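Local structure of rubber oxygenase (Streptomyces sp., 5O1L) at residues Gly92-Gly95 and Asp96-Glu99. The protein cleaves the carbon-carbon double bonds of poly(cis-1,4-isoprene) rubber with molecular oxygen, using a non-covalently bound b-type heme, to give oligo-isoprenoids with keto and aldehyde ends. Numbering follows the deposited sequence.
Sequences GLPG and DLRE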
# COMPACT_ATOMS: atom_id res chain seq x y z
N GLY A 92 -2.15 -15.93 -26.80
CA GLY A 92 -1.07 -16.85 -26.49
C GLY A 92 -0.84 -17.24 -25.07
O GLY A 92 0.06 -18.00 -24.74
N LEU A 93 -1.61 -16.64 -24.15
CA LEU A 93 -1.53 -17.09 -22.77
C LEU A 93 -2.00 -18.52 -22.59
O LEU A 93 -2.92 -18.93 -23.28
CB LEU A 93 -2.43 -16.17 -21.91
CG LEU A 93 -1.95 -14.73 -21.78
CD1 LEU A 93 -3.09 -13.96 -21.11
CD2 LEU A 93 -0.67 -14.63 -20.97
N PRO A 94 -1.44 -19.24 -21.61
CA PRO A 94 -2.00 -20.54 -21.23
C PRO A 94 -3.46 -20.37 -20.85
O PRO A 94 -3.83 -19.33 -20.25
CB PRO A 94 -1.25 -20.94 -19.96
CG PRO A 94 -0.17 -19.92 -19.78
CD PRO A 94 -0.37 -18.80 -20.69
N GLY A 95 -4.29 -21.32 -21.24
CA GLY A 95 -5.74 -21.18 -21.11
C GLY A 95 -6.26 -20.94 -19.71
O GLY A 95 -7.18 -20.17 -19.56
N ASP A 96 -5.70 -21.64 -18.74
CA ASP A 96 -6.13 -21.49 -17.34
C ASP A 96 -5.82 -20.07 -16.84
O ASP A 96 -6.67 -19.46 -16.17
CB ASP A 96 -5.56 -22.56 -16.39
CG ASP A 96 -4.01 -22.76 -16.48
OD1 ASP A 96 -3.23 -22.10 -17.28
OD2 ASP A 96 -3.54 -23.64 -15.68
N LEU A 97 -4.66 -19.55 -17.21
CA LEU A 97 -4.32 -18.18 -16.82
C LEU A 97 -5.17 -17.20 -17.57
O LEU A 97 -5.66 -16.19 -17.01
CB LEU A 97 -2.84 -17.95 -17.08
CG LEU A 97 -2.34 -16.57 -16.66
CD1 LEU A 97 -2.46 -16.39 -15.16
CD2 LEU A 97 -0.89 -16.37 -17.06
N ARG A 98 -5.41 -17.38 -18.86
CA ARG A 98 -6.29 -16.49 -19.59
C ARG A 98 -7.69 -16.39 -18.92
O ARG A 98 -8.19 -15.28 -18.68
CB ARG A 98 -6.47 -16.90 -21.05
CG ARG A 98 -7.37 -15.93 -21.80
CD ARG A 98 -7.57 -16.21 -23.29
NE ARG A 98 -7.71 -17.61 -23.62
CZ ARG A 98 -8.74 -18.43 -23.40
NH1 ARG A 98 -9.85 -18.05 -22.76
NH2 ARG A 98 -8.64 -19.69 -23.84
N GLU A 99 -8.24 -17.53 -18.58
CA GLU A 99 -9.55 -17.57 -17.97
C GLU A 99 -9.53 -16.83 -16.62
O GLU A 99 -10.43 -16.03 -16.35
CB GLU A 99 -10.00 -19.02 -17.77
CG GLU A 99 -11.29 -19.29 -17.05
CD GLU A 99 -11.63 -20.78 -17.14
OE1 GLU A 99 -11.13 -21.58 -16.31
OE2 GLU A 99 -12.35 -21.14 -18.09
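P94 and D96 meet at the N-terminus of helix 95-104: carboxylate oxygen OD1 of D96 lies 3.5 Å from CB of the proline ring. P94 holds the N-cap position, and its carbonyl O takes the N-H of R98 at 2.9 Å. One residue on, G95 O accepts from E99 N at 3.0 Å, so the regular i to i+4 pattern starts at once. D96 turns its CG between its own backbone N and carbonyl carbon (chi1 50°), which brings OD1 round to the N-H of the next residue, L97, in a weak, bent bond of 2.9 Å; OD2 forms a salt bridge with R69. On the buried side L93 and L97 approach through their methyls, CD2 to CD2 at 4.3 Å, while CB of L97 faces CG of P94 at the same spacing. V75 of helix 72-79 touches both P94 and L97, and V62 of helix 59-68 packs on L97. R98 sets its CB 4.2 Å from CB of L93, then bends at chi3 (39°), which turns one face of the guanidinium toward G95 O at a loose distance, without a hydrogen bond. Away from the heme site, this structural packing ties the start of helix 95-104 to helices 59-68 and 72-79 by an apolar side and joins it to a polar side, where the D96 carboxylate, in the helix's first turn, would probably interact favourably with the helix dipole as well as with R69.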